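PDB 2VTW: fiber protein 2 from Fowl adenovirus 1, which probably attaches the virion to its host-cell receptor, using this C-terminal head domain at the tip of a trimeric capsid spike. Local coordinates for residues Y71-V76 with I121-S126; T81-S86 with T162-I167; V114-Q119 with P155-N160. All coordinates share one frame; numbering follows the deposited sequence.

Contact 1. Residues Y71-V76 with I121-S126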
loop_
_atom_site.group_PDB
_atom_site.type_symbol
_atom_site.label_atom_id
_atom_site.label_comp_id
_atom_site.label_asym_id
_atom_site.label_seq_id
_atom_site.Cartn_x
_atom_site.Cartn_y
_atom_site.Cartn_z
ATOM N N TYR A 71 -10.951 -18.735 -5.725
ATOM C CA TYR A 71 -10.879 -17.316 -6.143
ATOM C C TYR A 71 -12.247 -16.742 -6.410
ATOM O O TYR A 71 -13.154 -17.454 -6.796
ATOM C CB TYR A 71 -10.043 -17.131 -7.401
ATOM C CG TYR A 71 -8.577 -17.465 -7.306
ATOM C CD1 TYR A 71 -8.022 -18.136 -6.200
ATOM C CD2 TYR A 71 -7.741 -17.156 -8.349
ATOM C CE1 TYR A 71 -6.671 -18.441 -6.160
ATOM C CE2 TYR A 71 -6.411 -17.485 -8.322
ATOM C CZ TYR A 71 -5.880 -18.103 -7.228
ATOM O OH TYR A 71 -4.543 -18.397 -7.236
ATOM N N PHE A 72 -12.397 -15.445 -6.184
ATOM C CA PHE A 72 -13.573 -14.730 -6.649
ATOM C C PHE A 72 -13.266 -13.271 -6.940
ATOM O O PHE A 72 -12.359 -12.678 -6.323
ATOM C CB PHE A 72 -14.751 -14.885 -5.686
ATOM C CG PHE A 72 -14.620 -14.146 -4.386
ATOM C CD1 PHE A 72 -15.004 -12.824 -4.283
ATOM C CD2 PHE A 72 -14.181 -14.806 -3.239
ATOM C CE1 PHE A 72 -14.913 -12.147 -3.095
ATOM C CE2 PHE A 72 -14.090 -14.140 -2.031
ATOM C CZ PHE A 72 -14.464 -12.814 -1.952
ATOM N N THR A 73 -14.026 -12.690 -7.871
ATOM C CA THR A 73 -13.742 -11.343 -8.377
ATOM C C THR A 73 -14.868 -10.391 -8.047
ATOM O O THR A 73 -16.058 -10.737 -8.153
ATOM C CB THR A 73 -13.491 -11.366 -9.894
ATOM O OG1 THR A 73 -12.400 -12.245 -10.173
ATOM C CG2 THR A 73 -13.204 -9.960 -10.465
ATOM N N VAL A 74 -14.476 -9.199 -7.627
ATOM C CA VAL A 74 -15.358 -8.065 -7.456
ATOM C C VAL A 74 -14.865 -6.938 -8.407
ATOM O O VAL A 74 -13.666 -6.630 -8.467
ATOM C CB VAL A 74 -15.358 -7.574 -5.990
ATOM C CG1 VAL A 74 -16.180 -6.264 -5.828
ATOM C CG2 VAL A 74 -15.919 -8.660 -5.096
ATOM N N TRP A 75 -15.795 -6.375 -9.179
ATOM C CA TRP A 75 -15.533 -5.247 -10.072
ATOM C C TRP A 75 -15.938 -3.945 -9.424
ATOM O O TRP A 75 -17.085 -3.792 -9.031
ATOM C CB TRP A 75 -16.316 -5.425 -11.385
ATOM C CG TRP A 75 -15.693 -6.423 -12.268
ATOM C CD1 TRP A 75 -16.026 -7.726 -12.385
ATOM C CD2 TRP A 75 -14.586 -6.202 -13.158
ATOM N NE1 TRP A 75 -15.197 -8.341 -13.290
ATOM C CE2 TRP A 75 -14.300 -7.424 -13.773
ATOM C CE3 TRP A 75 -13.793 -5.096 -13.462
ATOM C CZ2 TRP A 75 -13.276 -7.563 -14.704
ATOM C CZ3 TRP A 75 -12.786 -5.235 -14.378
ATOM C CH2 TRP A 75 -12.535 -6.448 -14.997
ATOM N N VAL A 76 -15.007 -3.006 -9.272
ATOM C CA VAL A 76 -15.384 -1.641 -8.865
ATOM C C VAL A 76 -15.509 -0.784 -10.122
ATOM O O VAL A 76 -14.590 -0.762 -10.974
ATOM C CB VAL A 76 -14.406 -1.002 -7.868
ATOM C CG1 VAL A 76 -14.717 0.470 -7.656
ATOM C CG2 VAL A 76 -14.472 -1.752 -6.548
ATOM N N ILE A 121 -18.985 -15.297 -20.185
ATOM C CA ILE A 121 -18.170 -15.976 -19.177
ATOM C C ILE A 121 -18.108 -14.915 -18.078
ATOM O O ILE A 121 -17.486 -13.873 -18.262
ATOM C CB ILE A 121 -16.759 -16.319 -19.723
ATOM C CG1 ILE A 121 -16.859 -17.065 -21.067
ATOM C CG2 ILE A 121 -15.935 -17.150 -18.721
ATOM C CD1 ILE A 121 -15.521 -17.187 -21.818
ATOM N N PRO A 122 -18.835 -15.114 -16.964
ATOM C CA PRO A 122 -18.939 -14.009 -16.014
ATOM C C PRO A 122 -17.736 -13.835 -15.061
ATOM O O PRO A 122 -17.666 -12.817 -14.387
ATOM C CB PRO A 122 -20.200 -14.358 -15.219
ATOM C CG PRO A 122 -20.231 -15.824 -15.227
ATOM C CD PRO A 122 -19.594 -16.291 -16.510
ATOM N N TYR A 123 -16.830 -14.816 -14.999
ATOM C CA TYR A 123 -15.614 -14.693 -14.184
ATOM C C TYR A 123 -14.392 -14.180 -14.970
ATOM O O TYR A 123 -13.969 -14.766 -15.985
ATOM C CB TYR A 123 -15.251 -16.021 -13.514
ATOM C CG TYR A 123 -13.935 -16.007 -12.767
ATOM C CD1 TYR A 123 -13.818 -15.374 -11.534
ATOM C CD2 TYR A 123 -12.813 -16.646 -13.289
ATOM C CE1 TYR A 123 -12.601 -15.384 -10.819
ATOM C CE2 TYR A 123 -11.586 -16.654 -12.593
ATOM C CZ TYR A 123 -11.498 -16.014 -11.363
ATOM O OH TYR A 123 -10.303 -16.030 -10.696
ATOM N N TYR A 124 -13.826 -13.086 -14.465
ATOM C CA TYR A 124 -12.542 -12.596 -14.934
ATOM C C TYR A 124 -11.507 -12.677 -13.785
ATOM O O TYR A 124 -11.761 -12.167 -12.693
ATOM C CB TYR A 124 -12.699 -11.153 -15.405
ATOM C CG TYR A 124 -11.416 -10.554 -15.945
ATOM C CD1 TYR A 124 -11.007 -10.806 -17.250
ATOM C CD2 TYR A 124 -10.615 -9.735 -15.156
ATOM C CE1 TYR A 124 -9.844 -10.273 -17.751
ATOM C CE2 TYR A 124 -9.438 -9.193 -15.664
ATOM C CZ TYR A 124 -9.066 -9.475 -16.953
ATOM O OH TYR A 124 -7.923 -8.954 -17.483
ATOM N N ALA A 125 -10.363 -13.315 -14.054
ATOM C CA ALA A 125 -9.226 -13.408 -13.111
ATOM C C ALA A 125 -8.315 -12.185 -13.232
ATOM O O ALA A 125 -7.574 -12.060 -14.207
ATOM C CB ALA A 125 -8.408 -14.671 -13.385
ATOM N N SER A 126 -8.402 -11.288 -12.253
ATOM C CA SER A 126 -7.418 -10.210 -12.054
ATOM C C SER A 126 -6.033 -10.830 -11.880
ATOM O O SER A 126 -5.835 -11.653 -10.992
ATOM C CB SER A 126 -7.814 -9.405 -10.833
ATOM O OG SER A 126 -7.064 -8.224 -10.695
HETATM O O HOH W 1 -15.689 -11.455 -13.111
#
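Thr73 and Tyr124 supply the direct hydrogen bond of this contact: the threonine hydroxyl OG1 donates to Tyr124 O at 2.6 Å, with the donor tilted 25° from the carbonyl plane. With OG1 anti to its own carbonyl carbon (chi1 -58°), a small side chain both reaches the loop backbone and makes a second hydrogen bond, with Thr170 OG1. The remaining polar link is one water, which accepts from Trp75 NE1 at 3.2 Å and from Tyr124 N at 2.8 Å. It donates to Pro122 O at 2.7 Å, tying the indole to the loop.

Van der Waals packing fills in around these bonds. Trp75 CZ2 lies 3.5 Å from Tyr124 CD2, the rings oblique with planes 42° apart. Tyr123 crosses Thr73 at about a right angle, its CE1 3.2 Å from Thr73 OG1. Farther out, Tyr123 OH meets Tyr71 CB at 3.5 Å and lies near the plane of the Tyr71 ring, at its edge.

Strand 71-76 runs between strands 4-23 and 163-173, antiparallel to both, while the loop 121-126 leads from strand 115-116 to strand 129-140. Phe72 points away from the loop, stacking on Phe171.

Contact 2. Residues T81-S86 with T162-I167. With SO4 (sulfate ion), chain G.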
loop_
_atom_site.group_PDB
_atom_site.type_symbol
_atom_site.label_atom_id
_atom_site.label_comp_id
_atom_site.label_asym_id
_atom_site.label_seq_id
_atom_site.Cartn_x
_atom_site.Cartn_y
_atom_site.Cartn_z
ATOM N N THR A 81 -24.360 2.597 -14.639
ATOM C CA THR A 81 -25.379 2.070 -15.568
ATOM C C THR A 81 -24.783 1.417 -16.815
ATOM O O THR A 81 -25.176 0.302 -17.165
ATOM C CB THR A 81 -26.447 3.158 -15.923
ATOM O OG1 THR A 81 -25.792 4.378 -16.300
ATOM C CG2 THR A 81 -27.310 3.452 -14.721
ATOM N N GLN A 82 -23.796 2.053 -17.446
ATOM C CA GLN A 82 -23.220 1.525 -18.698
ATOM C C GLN A 82 -22.310 0.299 -18.557
ATOM O O GLN A 82 -22.220 -0.519 -19.483
ATOM C CB GLN A 82 -22.420 2.609 -19.441
ATOM C CG GLN A 82 -23.139 3.918 -19.751
ATOM C CD GLN A 82 -22.236 4.888 -20.506
ATOM O OE1 GLN A 82 -21.810 4.607 -21.631
ATOM N NE2 GLN A 82 -21.918 6.018 -19.887
ATOM N N CYS A 83 -21.590 0.177 -17.438
ATOM C CA CYS A 83 -20.662 -0.966 -17.261
ATOM C C CYS A 83 -20.361 -1.223 -15.767
ATOM O O CYS A 83 -19.503 -0.582 -15.172
ATOM C CB CYS A 83 -19.379 -0.723 -18.064
ATOM S SG CYS A 83 -18.361 -2.154 -18.215
ATOM N N ASN A 84 -21.103 -2.164 -15.186
ATOM C CA ASN A 84 -21.172 -2.382 -13.746
ATOM C C ASN A 84 -21.432 -3.865 -13.439
ATOM O O ASN A 84 -22.446 -4.207 -12.856
ATOM C CB ASN A 84 -22.281 -1.513 -13.165
ATOM C CG ASN A 84 -22.193 -1.367 -11.658
ATOM O OD1 ASN A 84 -21.287 -1.929 -11.006
ATOM N ND2 ASN A 84 -23.103 -0.577 -11.090
ATOM N N PRO A 85 -20.496 -4.748 -13.812
ATOM C CA PRO A 85 -20.679 -6.206 -13.721
ATOM C C PRO A 85 -21.074 -6.742 -12.338
ATOM O O PRO A 85 -21.745 -7.776 -12.262
ATOM C CB PRO A 85 -19.308 -6.762 -14.110
ATOM C CG PRO A 85 -18.593 -5.661 -14.790
ATOM C CD PRO A 85 -19.172 -4.385 -14.356
ATOM N N SER A 86 -20.672 -6.029 -11.283
ATOM C CA SER A 86 -20.849 -6.442 -9.882
ATOM C C SER A 86 -21.945 -5.678 -9.168
ATOM O O SER A 86 -22.235 -5.966 -8.026
ATOM C CB SER A 86 -19.515 -6.277 -9.097
ATOM O OG SER A 86 -18.584 -7.286 -9.481
ATOM N N THR A 162 -18.092 -0.952 -26.841
ATOM C CA THR A 162 -17.139 -0.008 -26.311
ATOM C C THR A 162 -16.500 -0.572 -25.010
ATOM O O THR A 162 -17.096 -1.318 -24.240
ATOM C CB THR A 162 -17.788 1.384 -26.123
ATOM O OG1 THR A 162 -17.661 2.120 -27.354
ATOM C CG2 THR A 162 -17.156 2.187 -25.012
ATOM N N THR A 163 -15.251 -0.192 -24.815
ATOM C CA THR A 163 -14.439 -0.630 -23.685
ATOM C C THR A 163 -14.523 0.457 -22.612
ATOM O O THR A 163 -14.491 1.638 -22.913
ATOM C CB THR A 163 -13.022 -0.924 -24.233
ATOM O OG1 THR A 163 -12.683 -2.309 -24.069
ATOM C CG2 THR A 163 -12.026 0.008 -23.732
ATOM N N TYR A 164 -14.746 0.042 -21.362
ATOM C CA TYR A 164 -14.702 0.925 -20.197
ATOM C C TYR A 164 -13.633 0.404 -19.193
ATOM O O TYR A 164 -13.489 -0.804 -18.972
ATOM C CB TYR A 164 -16.049 0.933 -19.458
ATOM C CG TYR A 164 -17.234 1.382 -20.276
ATOM C CD1 TYR A 164 -17.830 2.618 -20.051
ATOM C CD2 TYR A 164 -17.787 0.543 -21.246
ATOM C CE1 TYR A 164 -18.949 3.033 -20.799
ATOM C CE2 TYR A 164 -18.906 0.946 -22.006
ATOM C CZ TYR A 164 -19.476 2.194 -21.779
ATOM O OH TYR A 164 -20.580 2.604 -22.519
ATOM N N ASN A 165 -12.918 1.334 -18.569
ATOM C CA ASN A 165 -11.865 0.978 -17.598
ATOM C C ASN A 165 -12.421 0.903 -16.171
ATOM O O ASN A 165 -12.903 1.886 -15.620
ATOM C CB ASN A 165 -10.706 1.954 -17.684
ATOM C CG ASN A 165 -10.012 1.937 -19.043
ATOM O OD1 ASN A 165 -9.793 0.892 -19.669
ATOM N ND2 ASN A 165 -9.675 3.112 -19.508
ATOM N N LEU A 166 -12.377 -0.307 -15.619
ATOM C CA LEU A 166 -12.806 -0.625 -14.258
ATOM C C LEU A 166 -11.636 -1.258 -13.479
ATOM O O LEU A 166 -10.643 -1.649 -14.089
ATOM C CB LEU A 166 -13.973 -1.618 -14.289
ATOM C CG LEU A 166 -15.402 -1.068 -14.562
ATOM C CD1 LEU A 166 -15.523 -0.462 -15.970
ATOM C CD2 LEU A 166 -16.419 -2.192 -14.328
ATOM N N ILE A 167 -11.793 -1.384 -12.155
ATOM C CA ILE A 167 -10.838 -2.114 -11.305
ATOM C C ILE A 167 -11.359 -3.516 -10.932
ATOM O O ILE A 167 -12.374 -3.629 -10.282
ATOM C CB ILE A 167 -10.493 -1.331 -9.976
ATOM C CG1 ILE A 167 -10.290 0.164 -10.243
ATOM C CG2 ILE A 167 -9.243 -1.998 -9.285
ATOM C CD1 ILE A 167 -10.356 1.067 -9.027
HETATM S S SO4 G . -22.874 5.899 -16.382
HETATM O O1 SO4 G . -21.565 6.384 -16.777
HETATM O O2 SO4 G . -23.834 6.438 -17.326
HETATM O O3 SO4 G . -22.958 4.451 -16.422
HETATM O O4 SO4 G . -23.188 6.471 -15.092
#
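Cys83 and Tyr164 have the closest pair of CA atoms, 6.9 Å apart; no backbone hydrogen bond links the two segments, and side chains do most of the joining between the loop 81-86 and the beginning of strand 163-173. Strand alternation turns Tyr164 and Leu166 toward the loop, whereas Thr163 and Asn165 point away from it.

The tyrosine is met in two ways. Cys83 CB sits over one face, 4.0 Å from the ring centroid in a CH-pi contact, and the sulfur lies obliquely beside the same ring. At the far end, Tyr164 OH donates a short 2.5 Å hydrogen bond to Gln82 OE1. The two side chains cross at about a right angle, amide and ring planes 88° apart, and the hydroxyl lies above the plane of the amide carbonyl. Asn160 ND2 also bonds this hydroxyl, so a polar tip suits a ring whose body is buried.

Leucine fills the next loop-facing position, two residues on. Cys83 SG, anti to its backbone N (chi1 -167°), packs 4.0 Å from Leu166 CD1. The other methyl, CD2, meets Pro85 CD tip to tip at 3.5 Å, a compact ring against a branched end.

Gln82 uses both ends of its amide: NE2 donates to sulfate O1 at 3.2 Å, while OE1 serves the tyrosine. Its backbone N points at sulfate O3, 2.7 Å away and nearly straight at 175°, and Thr81 N donates to the same oxygen. The ion probably comes from the crystallisation liquor.

Here a Cys sulfur-aromatic contact and a CH-pi contact pack the loop that connects strands 71-76 and 92-94 of the fibre head against strand 163-173, with Phe79 meeting the Tyr164 ring edge-to-face.

Contact 3. Residues V114-Q119 with P155-N160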
loop_
_atom_site.group_PDB
_atom_site.type_symbol
_atom_site.label_atom_id
_atom_site.label_comp_id
_atom_site.label_asym_id
_atom_site.label_seq_id
_atom_site.Cartn_x
_atom_site.Cartn_y
_atom_site.Cartn_z
ATOM N N VAL A 114 -8.627 -7.932 -22.133
ATOM C CA VAL A 114 -9.956 -7.331 -22.048
ATOM C C VAL A 114 -10.905 -8.310 -21.364
ATOM O O VAL A 114 -10.825 -9.524 -21.593
ATOM C CB VAL A 114 -10.514 -6.921 -23.472
ATOM C CG1 VAL A 114 -10.239 -7.999 -24.450
ATOM C CG2 VAL A 114 -12.028 -6.648 -23.428
ATOM N N PHE A 115 -11.794 -7.784 -20.536
ATOM C CA PHE A 115 -12.914 -8.563 -20.020
ATOM C C PHE A 115 -14.092 -8.385 -20.997
ATOM O O PHE A 115 -14.725 -7.332 -21.038
ATOM C CB PHE A 115 -13.278 -8.113 -18.603
ATOM C CG PHE A 115 -14.490 -8.795 -18.018
ATOM C CD1 PHE A 115 -14.728 -10.126 -18.228
ATOM C CD2 PHE A 115 -15.377 -8.084 -17.232
ATOM C CE1 PHE A 115 -15.849 -10.738 -17.680
ATOM C CE2 PHE A 115 -16.504 -8.705 -16.681
ATOM C CZ PHE A 115 -16.725 -10.028 -16.906
ATOM N N ASN A 116 -14.350 -9.416 -21.795
ATOM C CA ASN A 116 -15.396 -9.343 -22.821
ATOM C C ASN A 116 -16.737 -9.796 -22.260
ATOM O O ASN A 116 -16.993 -10.989 -22.103
ATOM C CB ASN A 116 -15.016 -10.145 -24.066
ATOM C CG ASN A 116 -15.780 -9.688 -25.325
ATOM O OD1 ASN A 116 -16.831 -9.062 -25.237
ATOM N ND2 ASN A 116 -15.224 -9.987 -26.493
ATOM N N MET A 117 -17.585 -8.823 -21.951
ATOM C CA MET A 117 -18.930 -9.093 -21.452
ATOM C C MET A 117 -19.889 -9.676 -22.509
ATOM O O MET A 117 -20.986 -10.112 -22.165
ATOM C CB MET A 117 -19.537 -7.816 -20.901
ATOM C CG MET A 117 -18.823 -7.308 -19.688
ATOM S SD MET A 117 -19.753 -5.990 -18.976
ATOM C CE MET A 117 -21.075 -6.913 -18.165
ATOM N N ASN A 118 -19.475 -9.672 -23.777
ATOM C CA ASN A 118 -20.268 -10.231 -24.866
ATOM C C ASN A 118 -20.180 -11.744 -24.990
ATOM O O ASN A 118 -20.891 -12.319 -25.805
ATOM C CB ASN A 118 -19.834 -9.619 -26.209
ATOM C CG ASN A 118 -20.146 -8.154 -26.299
ATOM O OD1 ASN A 118 -21.302 -7.771 -26.182
ATOM N ND2 ASN A 118 -19.125 -7.322 -26.504
ATOM N N GLN A 119 -19.301 -12.405 -24.245
ATOM C CA GLN A 119 -19.179 -13.850 -24.412
ATOM C C GLN A 119 -19.737 -14.594 -23.219
ATOM O O GLN A 119 -19.571 -15.810 -23.118
ATOM C CB GLN A 119 -17.743 -14.281 -24.755
ATOM C CG GLN A 119 -16.686 -13.806 -23.807
ATOM C CD GLN A 119 -15.277 -14.185 -24.244
ATOM O OE1 GLN A 119 -14.977 -14.282 -25.453
ATOM N NE2 GLN A 119 -14.394 -14.394 -23.263
ATOM N N PRO A 155 -9.619 -2.985 -19.038
ATOM C CA PRO A 155 -10.652 -2.556 -20.015
ATOM C C PRO A 155 -11.774 -3.588 -20.146
ATOM O O PRO A 155 -11.492 -4.740 -20.407
ATOM C CB PRO A 155 -9.885 -2.448 -21.337
ATOM C CG PRO A 155 -8.629 -3.182 -21.148
ATOM C CD PRO A 155 -8.394 -3.448 -19.684
ATOM N N VAL A 156 -13.021 -3.167 -19.963
ATOM C CA VAL A 156 -14.160 -4.100 -20.030
ATOM C C VAL A 156 -15.000 -3.834 -21.301
ATOM O O VAL A 156 -15.505 -2.735 -21.480
ATOM C CB VAL A 156 -15.041 -3.997 -18.775
ATOM C CG1 VAL A 156 -16.129 -5.064 -18.789
ATOM C CG2 VAL A 156 -14.187 -4.121 -17.503
ATOM N N LEU A 157 -15.108 -4.831 -22.182
ATOM C CA LEU A 157 -15.867 -4.654 -23.421
ATOM C C LEU A 157 -17.347 -4.934 -23.135
ATOM O O LEU A 157 -17.750 -6.082 -22.930
ATOM C CB LEU A 157 -15.322 -5.522 -24.558
ATOM C CG LEU A 157 -15.867 -5.241 -25.976
ATOM C CD1 LEU A 157 -15.508 -3.856 -26.503
ATOM C CD2 LEU A 157 -15.385 -6.325 -26.919
ATOM N N ALA A 158 -18.116 -3.849 -23.060
ATOM C CA ALA A 158 -19.550 -3.890 -22.836
ATOM C C ALA A 158 -20.282 -4.429 -24.081
ATOM O O ALA A 158 -19.671 -4.610 -25.157
ATOM C CB ALA A 158 -20.044 -2.492 -22.499
ATOM N N THR A 159 -21.589 -4.679 -23.945
ATOM C CA THR A 159 -22.380 -5.186 -25.073
ATOM C C THR A 159 -22.535 -4.162 -26.192
ATOM O O THR A 159 -22.697 -4.552 -27.344
ATOM C CB THR A 159 -23.757 -5.741 -24.635
ATOM O OG1 THR A 159 -24.431 -4.774 -23.822
ATOM C CG2 THR A 159 -23.578 -7.013 -23.854
ATOM N N ASN A 160 -22.419 -2.878 -25.861
ATOM C CA ASN A 160 -22.362 -1.787 -26.852
ATOM C C ASN A 160 -21.057 -1.659 -27.669
ATOM O O ASN A 160 -20.847 -0.647 -28.362
ATOM C CB ASN A 160 -22.655 -0.440 -26.167
ATOM C CG ASN A 160 -21.497 0.068 -25.336
ATOM O OD1 ASN A 160 -20.447 -0.585 -25.240
ATOM N ND2 ASN A 160 -21.670 1.245 -24.736
#
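Phe115 and Val156 form one of two parallel beta bridges, Asn116 and Leu157 the other, so the short strand 115-116 lies alongside the end of strand 147-157. The chain then leaves the sheet through an Asx turn, in which Asn118 N donates to Asn116 OD1. As in parallel pairing generally, Phe115 brackets its partner: its N donates to Pro155 O at 3.1 Å, and its O accepts from Leu157 N at 2.8 Å. Pro155, which has no N-H, needs only its carbonyl here. A third bond, Met117 N to Leu157 O at 2.9 Å, carries the pairing just past the bridges.

Leu157 shows how the two strands fit on the face shared with Asn116. Its CB touches Val114 CG2 at 3.7 Å, the valine crossing obliquely. CG, set anti to the backbone N (chi1 -169°), comes 3.9 Å from Asn118 ND2. From there CD2 reaches 3.5 Å from Asn116 OD1 and also lies near Asn116 ND2, so this methyl packs against the Asn116 amide, the two side chains lying side by side and pointing the same way. A branched aliphatic chain suits this place because it can touch three neighbours at successive atoms.

On the opposite face, that of Phe115 and Val156, the side-chain packing is apolar. The two lie side by side, CD2 of the ring 3.5 Å from Val156 CG1, and the flexible Met117 chain crosses that same methyl with its CG and SD. Trp75 and Tyr124 also meet the phenylalanine ring.

Asparagine at position 118 extends the turn back to the other segment: Asn118 ND2 donates to Ala158 O at 3.1 Å, approaching from above the carbonyl plane, and makes a weak second bond to Asn116 OD1.

How the contacts relate
All three contacts reach the same mixed sheet of the head domain, and they touch one another through backbone bonds and side chains. Contacts 2 and 3 are closest, with centres about 8 Å apart: Tyr164 O and Val156 N, 2.6 Å apart, join strands 163-173 and 147-157, and Cys83 SG packs on Val156 CG1. Contact 1 lies about 12 Å from contact 2 and 13 Å from contact 3, centre to centre. Val76 N pairs with Ile167 O at 2.9 Å, while Trp75 CZ2 comes 3.3 Å from Phe115 CD2. Trp75 of contact 1 bridges to the other two, touching Leu166 and Pro85 of contact 2 and Phe115 and Val156 of contact 3.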